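Long-range contacts in universal stress protein (Archaeoglobus fulgidus, PDB 3LOQ), which binds adenosine monophosphate as a member of the universal stress protein A family, although its precise cellular role is not established: residues F36-Y41 against Y158-D163; E40-F45 against Q93-A98; F57-T62 against K106-G111; K154-I159 against P284-K289. One frame throughout, in Å; residues are numbered along the deposited sequence.

Overall arrangement
Contact 4 lies near the centre of the chain and is the buried one: antiparallel strands 157-160 and 285-288 join there through paired backbone bonds and an edge-to-face pair of aromatic rings. Contact 1 uses the far end of strand 157-160, where the turn 36-41 closes over it with a ring cluster inside and charged groups at its outer margin. Contact 2 starts from the same turn but joins two helices, without direct polar bonds, through a leucine and a bridging water. Contact 3, about 22 Å from contacts 1 and 4 between centres, is a short parallel strand pairing at the partly buried edge of the nucleotide pocket, and the one that touches the bound AMP.

Contact 1: residues F36-Y41 against Y158-D163; sequences FKVLEY and YIFKHD
Tyr41 makes the polar link of this contact, its OH donating to the backbone oxygen O of His162 over 2.6 Å. That carbonyl oxygen sits at the edge of the tyrosine ring, near its plane, and the hydroxyl lies 20° from the carbonyl plane. Aromatic packing follows directly. Tyr41 CD1 comes within 3.5 Å of Phe160 CD1, which lies over one face of the tyrosine ring, and the two ring planes are 52° apart. Val38 swings CG1 anti to the backbone N (chi1 -160°), setting this methyl over the Phe160 face as a CH-pi contact 4.3 Å from the ring centroid. Cutting Tyr41 back to an alanine would probably leave His162 O without its donor and open a gap beside Phe160. At the margin, the Lys37 chain, bent at its second torsion, passes over the backbone oxygen of Lys161, with Lys37 CG 3.3 Å from Lys161 O. The turn 36-41 thus covers the end of strand 157-160: Phe160 bonds through its backbone to Met129 and meets Phe45 of helix 42-47, while Val38 reaches Met25 and Ala128 on strands 24-28 and 126-130.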
# COMPACT_ATOMS: atom_id res chain seq x y z
N PHE A 36 -9.86 5.02 7.52
CA PHE A 36 -9.74 4.26 8.78
C PHE A 36 -9.69 2.74 8.60
O PHE A 36 -9.51 2.01 9.59
CB PHE A 36 -10.91 4.58 9.72
CG PHE A 36 -10.93 6.00 10.21
CD1 PHE A 36 -12.10 6.57 10.69
CD2 PHE A 36 -9.78 6.77 10.19
CE1 PHE A 36 -12.12 7.88 11.14
CE2 PHE A 36 -9.80 8.07 10.64
CZ PHE A 36 -10.97 8.63 11.12
N LYS A 37 -9.91 2.25 7.38
CA LYS A 37 -9.88 0.80 7.14
C LYS A 37 -8.57 0.22 7.64
O LYS A 37 -8.53 -0.88 8.20
CB LYS A 37 -10.08 0.47 5.65
CG LYS A 37 -11.45 0.84 5.12
CD LYS A 37 -12.54 0.08 5.88
CE LYS A 37 -13.95 0.45 5.43
NZ LYS A 37 -14.98 -0.26 6.23
N VAL A 38 -7.48 0.97 7.45
CA VAL A 38 -6.15 0.51 7.85
C VAL A 38 -6.16 0.10 9.32
O VAL A 38 -5.44 -0.83 9.72
CB VAL A 38 -5.10 1.62 7.68
CG1 VAL A 38 -3.71 1.01 7.61
CG2 VAL A 38 -5.39 2.45 6.43
N LEU A 39 -6.97 0.79 10.12
CA LEU A 39 -6.97 0.59 11.57
C LEU A 39 -7.51 -0.78 11.97
O LEU A 39 -7.27 -1.25 13.08
CB LEU A 39 -7.74 1.71 12.28
CG LEU A 39 -7.15 3.10 12.02
CD1 LEU A 39 -8.03 4.19 12.58
CD2 LEU A 39 -5.75 3.21 12.60
N GLU A 40 -8.23 -1.44 11.06
CA GLU A 40 -8.74 -2.78 11.35
C GLU A 40 -7.62 -3.82 11.29
O GLU A 40 -7.78 -4.95 11.73
CB GLU A 40 -9.89 -3.13 10.41
CG GLU A 40 -11.25 -2.63 10.87
CD GLU A 40 -12.07 -1.98 9.76
OE1 GLU A 40 -12.86 -2.69 9.08
OE2 GLU A 40 -11.93 -0.75 9.56
N TYR A 41 -6.47 -3.43 10.75
CA TYR A 41 -5.38 -4.37 10.52
C TYR A 41 -4.22 -4.16 11.49
O TYR A 41 -3.13 -4.69 11.29
CB TYR A 41 -4.88 -4.25 9.08
CG TYR A 41 -5.89 -4.75 8.06
CD1 TYR A 41 -6.85 -3.91 7.52
CD2 TYR A 41 -5.89 -6.09 7.66
CE1 TYR A 41 -7.78 -4.38 6.60
CE2 TYR A 41 -6.80 -6.56 6.73
CZ TYR A 41 -7.74 -5.71 6.21
OH TYR A 41 -8.65 -6.20 5.29
N TYR A 158 0.84 1.13 0.92
CA TYR A 158 -0.01 -0.03 1.13
C TYR A 158 -1.46 0.46 1.15
O TYR A 158 -1.85 1.21 2.04
CB TYR A 158 0.36 -0.67 2.48
CG TYR A 158 0.15 -2.17 2.59
CD1 TYR A 158 0.80 -2.91 3.58
CD2 TYR A 158 -0.69 -2.85 1.71
CE1 TYR A 158 0.61 -4.28 3.70
CE2 TYR A 158 -0.88 -4.22 1.81
CZ TYR A 158 -0.23 -4.93 2.81
OH TYR A 158 -0.42 -6.28 2.93
N ILE A 159 -2.26 0.04 0.16
CA ILE A 159 -3.64 0.53 0.01
C ILE A 159 -4.70 -0.41 0.61
O ILE A 159 -4.79 -1.59 0.25
CB ILE A 159 -3.99 0.81 -1.46
CG1 ILE A 159 -2.94 1.73 -2.11
CG2 ILE A 159 -5.38 1.47 -1.56
CD1 ILE A 159 -2.95 3.13 -1.55
N PHE A 160 -5.51 0.12 1.54
CA PHE A 160 -6.55 -0.64 2.21
C PHE A 160 -7.92 -0.04 1.88
O PHE A 160 -8.10 1.17 2.00
CB PHE A 160 -6.33 -0.58 3.72
CG PHE A 160 -5.12 -1.33 4.18
CD1 PHE A 160 -5.24 -2.57 4.76
CD2 PHE A 160 -3.85 -0.78 4.02
CE1 PHE A 160 -4.13 -3.27 5.19
CE2 PHE A 160 -2.73 -1.47 4.43
CZ PHE A 160 -2.88 -2.73 5.03
N LYS A 161 -8.87 -0.88 1.47
CA LYS A 161 -10.25 -0.43 1.22
C LYS A 161 -11.30 -1.20 2.04
O LYS A 161 -12.37 -0.66 2.35
CB LYS A 161 -10.61 -0.51 -0.27
CG LYS A 161 -9.68 0.30 -1.17
CD LYS A 161 -10.27 0.42 -2.56
CE LYS A 161 -9.51 -0.43 -3.54
NZ LYS A 161 -9.51 -1.89 -3.28
N HIS A 162 -11.00 -2.45 2.37
CA HIS A 162 -11.95 -3.34 3.02
C HIS A 162 -11.31 -4.17 4.12
O HIS A 162 -10.08 -4.26 4.22
CB HIS A 162 -12.62 -4.25 2.00
CG HIS A 162 -13.36 -3.52 0.93
ND1 HIS A 162 -14.41 -2.67 1.21
CD2 HIS A 162 -13.21 -3.49 -0.42
CE1 HIS A 162 -14.87 -2.15 0.08
NE2 HIS A 162 -14.16 -2.64 -0.92
N ASP A 163 -12.15 -4.80 4.93
CA ASP A 163 -11.69 -5.54 6.09
C ASP A 163 -11.86 -7.05 5.91
O ASP A 163 -11.92 -7.82 6.88
CB ASP A 163 -12.39 -5.03 7.37
CG ASP A 163 -13.91 -5.32 7.39
OD1 ASP A 163 -14.39 -6.22 6.66
OD2 ASP A 163 -14.63 -4.64 8.17

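Contact 2: residues E40-F45 against Q93-A98; sequences EYLGDF and QKIEAA
Leu42, Ile95 and Ala98 join the two helices that flank strand 52-60 in the chain, helix 42-47 leading into it and helix 75-97 following it, as in successive beta-alpha-beta crossovers of a Rossmann-like fold. The first turn of the former meets the last turn of the latter. Leu42 carries most of the packing. Its CG stands anti to the carbonyl carbon (chi1 -73°) and the chain then runs out straight, so that Leu42 CD1 rests against the backbone of the second helix, 3.7 Å from Ile95 CA and 3.8 Å from Lys94 O. Leu42 CD1 also approaches Ile95 CG1 at 4.1 Å. Nearer the root of the side chain, Leu42 CB faces Ala98 CB across 3.9 Å; a small methyl here is consistent with the close approach of the backbones. At the outer margin the fully extended Lys94 reaches toward Glu40, but its NZ stops 5.0 Å short of Glu40 OE2. A water fills in: it accepts from Lys94 NZ at 2.7 Å and donates weakly to Glu40 OE2 at 3.4 Å, linking opposite charges indirectly on the solvent side. Beneath the pair, Leu42 and Ile95 both settle on Ile53 of strand 52-60, and Ile95 extends to Val55 and to Ala102 of strand 101-104. Elsewhere on the shorter helix, Phe45 meets Phe160 of strand 157-160.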
# COMPACT_ATOMS: atom_id res chain seq x y z
N GLU A 40 -8.23 -1.44 11.06
CA GLU A 40 -8.74 -2.78 11.35
C GLU A 40 -7.62 -3.82 11.29
O GLU A 40 -7.78 -4.95 11.73
CB GLU A 40 -9.89 -3.13 10.41
CG GLU A 40 -11.25 -2.63 10.87
CD GLU A 40 -12.07 -1.98 9.76
OE1 GLU A 40 -12.86 -2.69 9.08
OE2 GLU A 40 -11.93 -0.75 9.56
N TYR A 41 -6.47 -3.43 10.75
CA TYR A 41 -5.38 -4.37 10.52
C TYR A 41 -4.22 -4.16 11.49
O TYR A 41 -3.13 -4.69 11.29
CB TYR A 41 -4.88 -4.25 9.08
CG TYR A 41 -5.89 -4.75 8.06
CD1 TYR A 41 -6.85 -3.91 7.52
CD2 TYR A 41 -5.89 -6.09 7.66
CE1 TYR A 41 -7.78 -4.38 6.60
CE2 TYR A 41 -6.80 -6.56 6.73
CZ TYR A 41 -7.74 -5.71 6.21
OH TYR A 41 -8.65 -6.20 5.29
N LEU A 42 -4.44 -3.36 12.53
CA LEU A 42 -3.36 -3.06 13.46
C LEU A 42 -2.68 -4.33 14.04
O LEU A 42 -1.46 -4.36 14.20
CB LEU A 42 -3.85 -2.14 14.57
CG LEU A 42 -4.09 -0.69 14.14
CD1 LEU A 42 -4.69 0.13 15.27
CD2 LEU A 42 -2.79 -0.07 13.65
N GLY A 43 -3.47 -5.37 14.32
CA GLY A 43 -2.91 -6.62 14.82
C GLY A 43 -1.91 -7.22 13.85
O GLY A 43 -0.82 -7.66 14.23
N ASP A 44 -2.28 -7.23 12.57
CA ASP A 44 -1.41 -7.78 11.53
C ASP A 44 -0.09 -7.03 11.44
O ASP A 44 0.96 -7.63 11.28
CB ASP A 44 -2.12 -7.76 10.18
CG ASP A 44 -3.35 -8.64 10.16
OD1 ASP A 44 -3.18 -9.88 10.09
OD2 ASP A 44 -4.49 -8.10 10.23
N PHE A 45 -0.16 -5.71 11.56
CA PHE A 45 1.04 -4.90 11.45
C PHE A 45 1.93 -5.07 12.67
O PHE A 45 3.16 -5.05 12.56
CB PHE A 45 0.68 -3.43 11.27
CG PHE A 45 0.20 -3.10 9.89
CD1 PHE A 45 -1.07 -2.61 9.69
CD2 PHE A 45 1.03 -3.28 8.80
CE1 PHE A 45 -1.51 -2.30 8.42
CE2 PHE A 45 0.60 -2.98 7.53
CZ PHE A 45 -0.67 -2.48 7.34
N GLN A 93 -6.27 6.73 20.09
CA GLN A 93 -6.73 5.78 21.10
C GLN A 93 -6.69 4.35 20.58
O GLN A 93 -6.15 3.46 21.24
CB GLN A 93 -8.16 6.11 21.54
CG GLN A 93 -8.80 5.07 22.44
CD GLN A 93 -10.20 5.46 22.87
OE1 GLN A 93 -11.17 5.29 22.12
NE2 GLN A 93 -10.33 5.99 24.09
N LYS A 94 -7.26 4.14 19.40
CA LYS A 94 -7.38 2.80 18.83
C LYS A 94 -5.99 2.19 18.57
O LYS A 94 -5.78 0.99 18.81
CB LYS A 94 -8.25 2.83 17.57
CG LYS A 94 -8.61 1.46 17.01
CD LYS A 94 -9.61 1.53 15.85
CE LYS A 94 -9.95 0.12 15.34
NZ LYS A 94 -11.20 0.03 14.48
N ILE A 95 -5.05 3.01 18.10
CA ILE A 95 -3.67 2.57 17.90
C ILE A 95 -3.00 2.17 19.22
O ILE A 95 -2.40 1.10 19.32
CB ILE A 95 -2.82 3.66 17.18
CG1 ILE A 95 -3.47 4.03 15.85
CG2 ILE A 95 -1.38 3.19 16.99
CD1 ILE A 95 -2.84 5.23 15.18
N GLU A 96 -3.10 3.03 20.24
CA GLU A 96 -2.53 2.72 21.55
C GLU A 96 -3.10 1.41 22.08
O GLU A 96 -2.39 0.61 22.68
CB GLU A 96 -2.84 3.80 22.58
CG GLU A 96 -2.80 5.22 22.08
CD GLU A 96 -1.44 5.86 22.21
OE1 GLU A 96 -1.39 7.09 22.46
OE2 GLU A 96 -0.43 5.13 22.05
N ALA A 97 -4.39 1.20 21.85
CA ALA A 97 -5.07 0.04 22.41
C ALA A 97 -4.53 -1.25 21.79
O ALA A 97 -4.67 -2.33 22.37
CB ALA A 97 -6.58 0.15 22.22
N ALA A 98 -3.91 -1.14 20.62
CA ALA A 98 -3.37 -2.30 19.93
C ALA A 98 -1.90 -2.52 20.31
O ALA A 98 -1.22 -3.40 19.76
CB ALA A 98 -3.51 -2.14 18.43
O HOH W 1 -11.78 1.39 12.19

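Contact 3: residues F57-T62 against K106-G111; sequences FVINLT and KPFPAG. With AMP (adenosine monophosphate), chain C.
Phe57 holds CG opposite its backbone N (chi1 170°), which carries the ring edge to Phe108, whose own CG turns anti to the carbonyl carbon and offers a ring face in return. The result is a T-shaped pair: the Phe57 edge, led by CD2 4.0 Å from Phe108 CG, points at the Phe108 face with the planes 84° apart. Ile59 CD1 joins them, 3.5 Å from Phe108 CB. Further along, Leu61 leans over Ala110 and Gly111, its CD1 3.7 Å from Ala110 CB. Exchanging this leucine for a serine would probably lose the cover over the Ala110 methyl and the apolar packing that closes this end of the pairing. The backbones run parallel. Ile59 N donates to Pro109 O at 2.8 Å, Ile59 O receives Gly111 N nearly head-on at 2.9 Å, and Leu61 N meets a lone pair of Gly111 O in the carbonyl plane at 2.8 Å. At the backbone angles of Gly111 a CB would jam against the preceding carbonyl oxygen. On strand 52-60, Val58 turns to the nucleotide: its N donates to AMP N1 at 3.1 Å, and AMP N6 donates to Val58 O in an almost straight bond. Ser144, Val145, Ser146 and Arg132 are further hydrogen-bonding partners of AMP. One residue's N-H and C=O thus read the Watson-Crick edge of adenine, a classic backbone mode of adenine recognition.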
# COMPACT_ATOMS: atom_id res chain seq x y z
N PHE A 57 -2.90 14.45 9.23
CA PHE A 57 -4.08 15.08 8.68
C PHE A 57 -3.65 16.35 8.00
O PHE A 57 -2.94 17.16 8.57
CB PHE A 57 -5.10 15.40 9.78
CG PHE A 57 -6.23 16.28 9.30
CD1 PHE A 57 -7.28 15.74 8.57
CD2 PHE A 57 -6.25 17.64 9.58
CE1 PHE A 57 -8.33 16.54 8.13
CE2 PHE A 57 -7.30 18.45 9.14
CZ PHE A 57 -8.34 17.89 8.41
N VAL A 58 -4.07 16.53 6.77
CA VAL A 58 -3.65 17.71 6.03
C VAL A 58 -4.87 18.59 5.79
O VAL A 58 -5.93 18.09 5.40
CB VAL A 58 -2.99 17.30 4.70
CG1 VAL A 58 -2.60 18.53 3.88
CG2 VAL A 58 -1.78 16.39 4.96
N ILE A 59 -4.73 19.88 6.08
CA ILE A 59 -5.76 20.83 5.68
C ILE A 59 -5.60 21.07 4.18
O ILE A 59 -4.59 21.63 3.71
CB ILE A 59 -5.69 22.13 6.50
CG1 ILE A 59 -6.01 21.84 7.97
CG2 ILE A 59 -6.68 23.16 5.94
CD1 ILE A 59 -5.03 22.43 8.95
N ASN A 60 -6.58 20.61 3.42
CA ASN A 60 -6.48 20.60 1.98
C ASN A 60 -6.86 21.96 1.38
O ASN A 60 -8.04 22.27 1.23
CB ASN A 60 -7.34 19.47 1.41
CG ASN A 60 -7.23 19.35 -0.09
OD1 ASN A 60 -6.59 20.16 -0.75
ND2 ASN A 60 -7.87 18.33 -0.65
N LEU A 61 -5.85 22.76 1.06
CA LEU A 61 -6.07 24.07 0.46
C LEU A 61 -6.25 23.96 -1.04
O LEU A 61 -6.73 24.88 -1.70
CB LEU A 61 -4.91 25.02 0.79
CG LEU A 61 -4.75 25.22 2.31
CD1 LEU A 61 -3.77 26.32 2.64
CD2 LEU A 61 -6.10 25.49 2.96
N THR A 62 -5.86 22.82 -1.58
CA THR A 62 -5.87 22.59 -3.02
C THR A 62 -7.21 22.89 -3.66
O THR A 62 -7.28 23.58 -4.68
CB THR A 62 -5.47 21.15 -3.31
OG1 THR A 62 -4.04 21.06 -3.30
CG2 THR A 62 -6.02 20.68 -4.66
N LYS A 106 1.74 17.12 14.35
CA LYS A 106 1.33 18.49 14.56
C LYS A 106 2.51 19.43 14.38
O LYS A 106 3.66 19.03 14.62
CB LYS A 106 0.68 18.66 15.94
CG LYS A 106 -0.73 18.08 16.00
CD LYS A 106 -1.38 18.23 17.35
CE LYS A 106 -2.89 18.38 17.20
NZ LYS A 106 -3.59 18.19 18.49
N PRO A 107 2.24 20.66 13.90
CA PRO A 107 0.90 21.13 13.53
C PRO A 107 0.40 20.49 12.23
O PRO A 107 1.19 19.90 11.49
CB PRO A 107 1.13 22.62 13.31
CG PRO A 107 2.54 22.70 12.80
CD PRO A 107 3.27 21.68 13.64
N PHE A 108 -0.90 20.61 11.97
CA PHE A 108 -1.47 20.09 10.72
C PHE A 108 -0.97 20.90 9.54
O PHE A 108 -1.23 22.10 9.46
CB PHE A 108 -2.99 20.17 10.73
CG PHE A 108 -3.62 19.50 11.90
CD1 PHE A 108 -4.65 20.12 12.59
CD2 PHE A 108 -3.20 18.25 12.32
CE1 PHE A 108 -5.25 19.50 13.67
CE2 PHE A 108 -3.79 17.62 13.41
CZ PHE A 108 -4.81 18.25 14.08
N PRO A 109 -0.27 20.25 8.61
CA PRO A 109 0.14 20.97 7.41
C PRO A 109 -1.08 21.49 6.66
O PRO A 109 -2.13 20.81 6.66
CB PRO A 109 0.82 19.89 6.56
CG PRO A 109 1.13 18.76 7.52
CD PRO A 109 0.06 18.82 8.56
N ALA A 110 -0.97 22.66 6.05
CA ALA A 110 -1.98 23.15 5.12
C ALA A 110 -1.38 23.29 3.73
O ALA A 110 -0.31 23.87 3.55
CB ALA A 110 -2.55 24.47 5.59
N GLY A 111 -2.07 22.74 2.74
CA GLY A 111 -1.61 22.76 1.38
C GLY A 111 -2.20 21.63 0.57
O GLY A 111 -3.42 21.42 0.56
P AMP C . -8.20 8.82 -2.96
O1P AMP C . -7.33 8.20 -4.02
O2P AMP C . -8.18 10.33 -2.86
O3P AMP C . -9.58 8.22 -2.89
O5' AMP C . -7.50 8.36 -1.58
C5' AMP C . -8.13 8.69 -0.35
C4' AMP C . -7.06 8.67 0.71
O4' AMP C . -6.19 9.79 0.55
C3' AMP C . -7.64 8.87 2.09
O3' AMP C . -8.03 7.61 2.61
C2' AMP C . -6.46 9.42 2.85
O2' AMP C . -5.65 8.30 3.20
C1' AMP C . -5.71 10.24 1.82
N9 AMP C . -6.11 11.65 1.99
C8 AMP C . -6.99 12.32 1.21
N7 AMP C . -7.14 13.60 1.64
C5 AMP C . -6.34 13.76 2.72
C6 AMP C . -6.01 14.86 3.64
N6 AMP C . -6.59 16.07 3.50
N1 AMP C . -5.13 14.61 4.63
C2 AMP C . -4.55 13.41 4.78
N3 AMP C . -4.79 12.37 3.97
C4 AMP C . -5.66 12.48 2.94

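Contact 4: residues K154-I159 against P284-K289; sequences KVPVYI and PVFVCK
Tyr158 lays its ring over Phe286 CB, its CG set opposite the backbone N (chi1 -150°). Tyr158 CB begins 4.0 Å from Phe286 CD1. Beyond CG the ring divides: Tyr158 CD1 meets Phe286 CD1 at 3.5 Å, while Tyr158 CD2 brings the ring edge to Val285 O at 3.2 Å. Tyr158 CE2 passes 3.5 Å from Phe286 CB, a CH-pi contact over the face, and also touches Pro284 CB; CE1 and CZ border Phe286 too. At the tip, OH is hydrogen-bonded to Thr254 OG1. The Phe286 ring directs its edge at the Tyr158 face, the ring planes 75° apart. Phe286 CZ packs on Pro156 CB at 3.4 Å. Between the antiparallel strands, Val157 with Val287 and Ile159 with Val285 are hydrogen-bonded pairs, including Val287 N to Val157 O at 2.8 Å and Ile159 N to Val285 O at 2.7 Å; Tyr158 and Phe286 form the non-hydrogen-bonded pair between them. Beyond the Val157-Val287 pair, a water accepts from Lys289 N and donates to Lys154 O. This seam unites the two halves of the sheet, strand 157-160 running parallel to 126-130 and strand 285-288 to 254-258. Leu150 of helix 145-152 covers Val157, Ile159 and Val287, and Tyr189 of helix 181-197 packs on Pro156 and Phe286.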
# COMPACT_ATOMS: atom_id res chain seq x y z
N LYS A 154 8.63 7.40 -2.33
CA LYS A 154 9.86 6.61 -2.40
C LYS A 154 9.78 5.39 -1.48
O LYS A 154 10.41 4.37 -1.72
CB LYS A 154 11.10 7.47 -2.11
CG LYS A 154 11.38 8.53 -3.19
CD LYS A 154 12.64 9.35 -2.92
CE LYS A 154 12.46 10.30 -1.72
NZ LYS A 154 13.72 11.05 -1.36
N VAL A 155 8.99 5.51 -0.42
CA VAL A 155 8.74 4.38 0.47
C VAL A 155 7.55 3.59 -0.07
O VAL A 155 6.78 4.11 -0.89
CB VAL A 155 8.45 4.86 1.90
CG1 VAL A 155 9.66 5.62 2.45
CG2 VAL A 155 7.19 5.74 1.92
N PRO A 156 7.39 2.34 0.38
CA PRO A 156 6.24 1.57 -0.11
C PRO A 156 4.93 2.19 0.34
O PRO A 156 4.88 2.88 1.37
CB PRO A 156 6.43 0.20 0.53
CG PRO A 156 7.88 0.13 0.84
CD PRO A 156 8.25 1.52 1.24
N VAL A 157 3.89 1.94 -0.43
CA VAL A 157 2.55 2.45 -0.19
C VAL A 157 1.60 1.27 -0.17
O VAL A 157 1.55 0.50 -1.13
CB VAL A 157 2.13 3.43 -1.29
CG1 VAL A 157 0.73 3.95 -1.04
CG2 VAL A 157 3.15 4.60 -1.40
N TYR A 158 0.84 1.13 0.92
CA TYR A 158 -0.01 -0.03 1.13
C TYR A 158 -1.46 0.46 1.15
O TYR A 158 -1.85 1.21 2.04
CB TYR A 158 0.36 -0.67 2.48
CG TYR A 158 0.15 -2.17 2.59
CD1 TYR A 158 0.80 -2.91 3.58
CD2 TYR A 158 -0.69 -2.85 1.71
CE1 TYR A 158 0.61 -4.28 3.70
CE2 TYR A 158 -0.88 -4.22 1.81
CZ TYR A 158 -0.23 -4.93 2.81
OH TYR A 158 -0.42 -6.28 2.93
N ILE A 159 -2.26 0.04 0.16
CA ILE A 159 -3.64 0.53 0.01
C ILE A 159 -4.70 -0.41 0.61
O ILE A 159 -4.79 -1.59 0.25
CB ILE A 159 -3.99 0.81 -1.46
CG1 ILE A 159 -2.94 1.73 -2.11
CG2 ILE A 159 -5.38 1.47 -1.56
CD1 ILE A 159 -2.95 3.13 -1.55
N PRO A 284 -5.91 -5.96 0.58
CA PRO A 284 -5.01 -4.81 0.52
C PRO A 284 -3.85 -5.03 -0.47
O PRO A 284 -3.36 -6.15 -0.62
CB PRO A 284 -4.51 -4.68 1.97
CG PRO A 284 -5.64 -5.36 2.81
CD PRO A 284 -6.09 -6.49 1.95
N VAL A 285 -3.44 -3.96 -1.14
CA VAL A 285 -2.33 -4.03 -2.10
C VAL A 285 -1.13 -3.21 -1.63
O VAL A 285 -1.24 -2.01 -1.36
CB VAL A 285 -2.79 -3.61 -3.50
CG1 VAL A 285 -1.65 -3.73 -4.51
CG2 VAL A 285 -3.98 -4.48 -3.92
N PHE A 286 0.01 -3.88 -1.52
CA PHE A 286 1.28 -3.27 -1.12
C PHE A 286 2.10 -3.00 -2.39
O PHE A 286 2.33 -3.90 -3.20
CB PHE A 286 2.01 -4.24 -0.20
CG PHE A 286 3.37 -3.79 0.28
CD1 PHE A 286 3.49 -2.95 1.39
CD2 PHE A 286 4.53 -4.27 -0.32
CE1 PHE A 286 4.74 -2.56 1.86
CE2 PHE A 286 5.79 -3.90 0.16
CZ PHE A 286 5.89 -3.04 1.25
N VAL A 287 2.53 -1.75 -2.57
CA VAL A 287 3.26 -1.35 -3.77
C VAL A 287 4.63 -0.80 -3.45
O VAL A 287 4.76 0.25 -2.81
CB VAL A 287 2.51 -0.28 -4.55
CG1 VAL A 287 3.35 0.13 -5.77
CG2 VAL A 287 1.14 -0.77 -4.96
N CYS A 288 5.66 -1.50 -3.91
CA CYS A 288 7.05 -1.17 -3.61
C CYS A 288 7.53 -0.13 -4.60
O CYS A 288 7.29 -0.26 -5.80
CB CYS A 288 7.90 -2.43 -3.74
SG CYS A 288 9.26 -2.47 -2.62
N LYS A 289 8.21 0.90 -4.11
CA LYS A 289 8.47 2.09 -4.94
C LYS A 289 9.93 2.31 -5.31
O LYS A 289 10.25 3.28 -5.99
CB LYS A 289 7.86 3.35 -4.29
CG LYS A 289 6.33 3.35 -4.33
CD LYS A 289 5.87 3.54 -5.76
CE LYS A 289 6.45 4.84 -6.31
NZ LYS A 289 6.50 4.78 -7.76
O HOH W 2 9.93 1.25 -1.92